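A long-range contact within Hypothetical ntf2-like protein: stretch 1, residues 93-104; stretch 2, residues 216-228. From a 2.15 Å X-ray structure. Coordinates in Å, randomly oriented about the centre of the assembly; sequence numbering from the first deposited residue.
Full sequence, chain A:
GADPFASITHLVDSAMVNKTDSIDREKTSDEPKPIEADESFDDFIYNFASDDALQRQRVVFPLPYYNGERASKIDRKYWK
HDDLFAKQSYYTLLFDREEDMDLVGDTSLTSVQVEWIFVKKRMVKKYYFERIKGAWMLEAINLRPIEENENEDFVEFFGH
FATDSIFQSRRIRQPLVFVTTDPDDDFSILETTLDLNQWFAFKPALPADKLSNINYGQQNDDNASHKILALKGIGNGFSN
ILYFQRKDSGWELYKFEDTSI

Stretch 1, residues 93-104: LLFDREEDMDLV
Stretch 2, residues 216-228: YGQQNDDNASHKI

The two stretches meet through a short antiparallel strand pairing, extended by a buried aspartate that gathers a loop around its carboxylate and by a tyrosine packed against a 3-10 segment, burying 993 Å² in all. Strands 93-95 and 226-228 run at 155° between their N-to-C directions, with their axes 5.3 Å apart at closest approach. The register is set by Phe95 and Ile228, a hydrogen-bonded antiparallel pair with CA atoms 5.0 Å apart: Phe95 N donates to Ile228 O (2.9 Å) and Ile228 N to Phe95 O (2.8 Å). Their side chains share one sheet face, CB to CB 4.2 Å, with chi1 in m for both. Ile228, chi2 t, also brings CG2 to 4.1 Å from SE of selenomethionine Met101, while its CD1 lies 3.5 Å from Arg97 C.

After Phe95 stretch 1 leaves the strand. Asp96 (phi/psi -105/-25, chi1 m) carries the densest polar network. Asp96 OD1 forms a salt bridge with Lys227 NZ (2.9 Å), whose side chain starts away from stretch 1 but returns with chi1 -129° and chi2 p. Asp96 OD2 accepts from Gln219 NE2 and from the backbone Asp221 N, both at 2.8 Å, so one buried charge is met by an ammonium, an amide side chain and a main-chain NH. Asp221 then opens a type I turn to Ala224, closed by Ala224 N to Asp221 O (3.1 Å), with Asp221 OD1 accepting from Asn223 N (2.8 Å). Water 1 joins the two stretches by accepting from Asp96 N (2.8 Å) and donating to Asp100 OD2 (2.6 Å) and Gln219 O (2.7 Å).

From Glu98 through Leu103 the backbone is 3-10. Arg97 (chi1 m, chi2 t, chi3 m), whose CA-to-CB bond points away from stretch 2 but whose end comes nearer, forms a salt bridge from NE to Asp100 OD2 (2.9 Å); Gln219 OE1 sits over one face of its guanidinium.

Gln218 (chi1 p, chi2 -91°) ties the loop to the strand: NE2 donates to Leu94 O (3.0 Å), OE1 accepts from Tyr216 N (2.8 Å), and CG lies 3.6 Å from Phe95 CD2. Gly217 adopts phi/psi 103/6, where a CB would jam against the preceding carbonyl oxygen. The CA-to-CB bond of Tyr216 (chi1 m, chi2 -85°) points toward stretch 1. Val104 CA lies over the Tyr216 ring face, 3.9 Å from the centroid, in a CH-pi contact, and Val104 CG2 is 3.8 Å from Tyr216 CE2. At the ring edge, Leu93 CD2 approaches Tyr216 CE2 to 4.0 Å; Leu103 CB packs 4.0 Å from Tyr216 CB.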

# COMPACT_ATOMS: atom_id res chain seq x y z
N LEU A 93 5.81 17.54 -6.51
CA LEU A 93 6.60 18.62 -5.93
C LEU A 93 8.02 18.12 -5.78
O LEU A 93 8.20 16.93 -5.54
CB LEU A 93 6.06 19.10 -4.56
CG LEU A 93 4.64 19.67 -4.46
CD1 LEU A 93 4.29 19.96 -2.99
CD2 LEU A 93 4.50 20.94 -5.28
N LEU A 94 9.01 19.00 -5.96
CA LEU A 94 10.41 18.62 -5.86
C LEU A 94 11.14 19.46 -4.86
O LEU A 94 10.95 20.68 -4.81
CB LEU A 94 11.12 18.73 -7.22
CG LEU A 94 10.98 17.51 -8.11
CD1 LEU A 94 11.17 17.89 -9.56
CD2 LEU A 94 11.98 16.42 -7.70
N PHE A 95 12.01 18.82 -4.09
CA PHE A 95 12.84 19.45 -3.06
C PHE A 95 14.24 18.86 -3.12
O PHE A 95 14.41 17.77 -3.65
CB PHE A 95 12.21 19.20 -1.63
CG PHE A 95 10.76 19.59 -1.50
CD1 PHE A 95 9.74 18.70 -1.83
CD2 PHE A 95 10.42 20.87 -1.07
CE1 PHE A 95 8.39 19.08 -1.75
CE2 PHE A 95 9.07 21.26 -1.00
CZ PHE A 95 8.06 20.36 -1.34
N ASP A 96 15.21 19.53 -2.52
CA ASP A 96 16.60 19.08 -2.37
C ASP A 96 16.87 18.61 -0.95
O ASP A 96 17.85 17.90 -0.71
CB ASP A 96 17.57 20.26 -2.64
CG ASP A 96 17.64 20.72 -4.06
OD1 ASP A 96 16.93 20.14 -4.92
OD2 ASP A 96 18.39 21.67 -4.33
N ARG A 97 16.07 19.13 0.01
CA ARG A 97 16.22 18.92 1.45
C ARG A 97 14.85 18.77 2.08
O ARG A 97 13.95 19.52 1.74
CB ARG A 97 16.91 20.15 2.07
CG ARG A 97 18.16 20.62 1.35
CD ARG A 97 18.76 21.83 2.00
NE ARG A 97 18.00 23.04 1.67
CZ ARG A 97 18.54 24.25 1.67
NH1 ARG A 97 19.82 24.42 2.01
NH2 ARG A 97 17.81 25.31 1.35
N GLU A 98 14.72 17.86 3.05
CA GLU A 98 13.46 17.53 3.70
C GLU A 98 12.85 18.73 4.40
O GLU A 98 11.64 18.91 4.35
CB GLU A 98 13.67 16.37 4.70
CG GLU A 98 12.37 15.88 5.31
CD GLU A 98 12.51 14.79 6.35
OE1 GLU A 98 13.66 14.39 6.65
OE2 GLU A 98 11.47 14.33 6.87
N GLU A 99 13.68 19.55 5.09
CA GLU A 99 13.17 20.70 5.86
C GLU A 99 12.49 21.75 4.97
O GLU A 99 11.63 22.49 5.45
CB GLU A 99 14.25 21.34 6.75
CG GLU A 99 15.40 21.98 5.97
CD GLU A 99 16.53 21.04 5.56
OE1 GLU A 99 16.34 19.80 5.50
OE2 GLU A 99 17.65 21.56 5.36
N ASP A 100 12.85 21.79 3.67
CA ASP A 100 12.24 22.71 2.71
C ASP A 100 10.77 22.38 2.42
O ASP A 100 10.05 23.25 1.95
CB ASP A 100 13.04 22.76 1.41
CG ASP A 100 14.39 23.48 1.56
OD1 ASP A 100 14.55 24.24 2.55
OD2 ASP A 100 15.27 23.27 0.71
N MSE A 101 10.30 21.17 2.79
CA MSE A 101 8.89 20.81 2.65
C MSE A 101 8.03 21.63 3.60
O MSE A 101 6.84 21.75 3.37
CB MSE A 101 8.68 19.31 2.87
CG MSE A 101 9.47 18.48 1.84
SE MSE A 101 8.90 16.64 1.68
CE MSE A 101 9.58 16.10 3.00
N ASP A 102 8.65 22.27 4.61
CA ASP A 102 7.94 23.18 5.53
C ASP A 102 7.37 24.36 4.77
O ASP A 102 6.41 24.98 5.22
CB ASP A 102 8.90 23.75 6.63
CG ASP A 102 9.39 22.78 7.68
OD1 ASP A 102 9.09 21.58 7.58
OD2 ASP A 102 10.16 23.20 8.55
N LEU A 103 7.99 24.70 3.62
CA LEU A 103 7.61 25.88 2.85
C LEU A 103 6.24 25.74 2.18
O LEU A 103 5.63 26.77 1.89
CB LEU A 103 8.70 26.24 1.83
CG LEU A 103 10.04 26.67 2.45
CD1 LEU A 103 11.12 26.77 1.40
CD2 LEU A 103 9.91 27.98 3.23
N VAL A 104 5.75 24.51 2.00
CA VAL A 104 4.43 24.25 1.38
C VAL A 104 3.30 24.97 2.17
O VAL A 104 2.42 25.59 1.56
CB VAL A 104 4.17 22.72 1.24
CG1 VAL A 104 2.76 22.43 0.69
CG2 VAL A 104 5.23 22.08 0.35
N TYR A 216 7.64 27.11 -3.78
CA TYR A 216 7.27 27.81 -2.57
C TYR A 216 8.51 28.51 -1.96
O TYR A 216 8.44 28.98 -0.83
CB TYR A 216 6.67 26.81 -1.55
CG TYR A 216 5.43 26.07 -2.02
CD1 TYR A 216 4.17 26.64 -1.90
CD2 TYR A 216 5.51 24.75 -2.45
CE1 TYR A 216 3.02 25.93 -2.25
CE2 TYR A 216 4.37 24.03 -2.82
CZ TYR A 216 3.13 24.62 -2.72
OH TYR A 216 2.03 23.90 -3.07
N GLY A 217 9.63 28.52 -2.71
CA GLY A 217 10.91 29.04 -2.24
C GLY A 217 11.92 27.96 -1.85
O GLY A 217 13.00 28.28 -1.36
N GLN A 218 11.61 26.66 -2.08
CA GLN A 218 12.54 25.58 -1.78
C GLN A 218 13.74 25.59 -2.72
O GLN A 218 13.59 25.87 -3.90
CB GLN A 218 11.86 24.18 -1.80
CG GLN A 218 11.43 23.65 -3.20
CD GLN A 218 10.02 24.04 -3.54
OE1 GLN A 218 9.50 25.09 -3.13
NE2 GLN A 218 9.38 23.20 -4.35
N GLN A 219 14.91 25.23 -2.21
CA GLN A 219 16.14 25.13 -2.99
C GLN A 219 15.94 24.11 -4.11
O GLN A 219 15.38 23.01 -3.90
CB GLN A 219 17.31 24.71 -2.09
CG GLN A 219 18.65 24.66 -2.84
CD GLN A 219 19.67 24.02 -1.96
OE1 GLN A 219 20.33 24.69 -1.14
NE2 GLN A 219 19.86 22.72 -2.14
N ASN A 220 16.37 24.54 -5.29
CA ASN A 220 16.34 23.75 -6.51
C ASN A 220 17.69 23.95 -7.17
O ASN A 220 17.85 24.78 -8.06
CB ASN A 220 15.18 24.22 -7.39
CG ASN A 220 14.94 23.39 -8.62
OD1 ASN A 220 14.17 23.78 -9.49
ND2 ASN A 220 15.54 22.21 -8.70
N ASP A 221 18.70 23.23 -6.66
CA ASP A 221 20.08 23.35 -7.14
C ASP A 221 20.42 22.10 -7.96
O ASP A 221 20.23 20.99 -7.47
CB ASP A 221 21.01 23.54 -5.93
CG ASP A 221 22.52 23.43 -6.11
OD1 ASP A 221 22.98 23.38 -7.28
OD2 ASP A 221 23.25 23.38 -5.08
N ASP A 222 20.92 22.26 -9.21
CA ASP A 222 21.20 21.07 -10.02
C ASP A 222 22.46 20.35 -9.54
O ASP A 222 22.67 19.21 -9.94
CB ASP A 222 21.22 21.34 -11.54
CG ASP A 222 22.25 22.35 -11.96
OD1 ASP A 222 22.06 23.56 -11.64
OD2 ASP A 222 23.21 21.96 -12.65
N ASN A 223 23.23 20.92 -8.62
CA ASN A 223 24.36 20.19 -8.03
C ASN A 223 23.94 19.43 -6.74
O ASN A 223 24.73 18.64 -6.22
CB ASN A 223 25.51 21.14 -7.75
CG ASN A 223 26.01 21.84 -8.98
OD1 ASN A 223 26.33 21.21 -10.01
ND2 ASN A 223 26.02 23.17 -8.93
N ALA A 224 22.71 19.66 -6.22
CA ALA A 224 22.22 18.98 -4.99
C ALA A 224 22.38 17.45 -5.12
O ALA A 224 22.06 16.91 -6.17
CB ALA A 224 20.75 19.33 -4.76
N SER A 225 22.90 16.77 -4.10
CA SER A 225 23.10 15.32 -4.14
C SER A 225 21.85 14.53 -3.64
O SER A 225 21.85 13.30 -3.67
CB SER A 225 24.35 14.92 -3.35
OG SER A 225 24.17 15.18 -1.97
N HIS A 226 20.81 15.24 -3.19
CA HIS A 226 19.52 14.65 -2.86
C HIS A 226 18.46 15.29 -3.70
O HIS A 226 18.54 16.48 -4.02
CB HIS A 226 19.11 14.83 -1.39
CG HIS A 226 19.77 13.93 -0.40
ND1 HIS A 226 20.70 12.96 -0.77
CD2 HIS A 226 19.65 13.92 0.94
CE1 HIS A 226 21.08 12.39 0.36
NE2 HIS A 226 20.46 12.92 1.40
N LYS A 227 17.43 14.51 -4.00
CA LYS A 227 16.23 14.96 -4.69
C LYS A 227 15.08 14.24 -4.06
O LYS A 227 15.12 13.02 -3.90
CB LYS A 227 16.30 14.75 -6.21
CG LYS A 227 15.96 16.03 -6.98
CD LYS A 227 17.16 16.97 -7.16
CE LYS A 227 16.70 18.32 -7.65
NZ LYS A 227 17.78 19.34 -7.61
N ILE A 228 14.09 15.00 -3.62
CA ILE A 228 12.92 14.49 -2.92
C ILE A 228 11.67 14.79 -3.74
O ILE A 228 11.36 15.96 -3.99
CB ILE A 228 12.85 15.10 -1.50
CG1 ILE A 228 14.19 14.88 -0.74
CG2 ILE A 228 11.56 14.60 -0.73
CD1 ILE A 228 14.30 15.67 0.47
O HOH W 1 14.52 22.07 -1.53
O HOH W 2 20.55 18.10 -1.51
O HOH W 3 15.28 27.00 0.50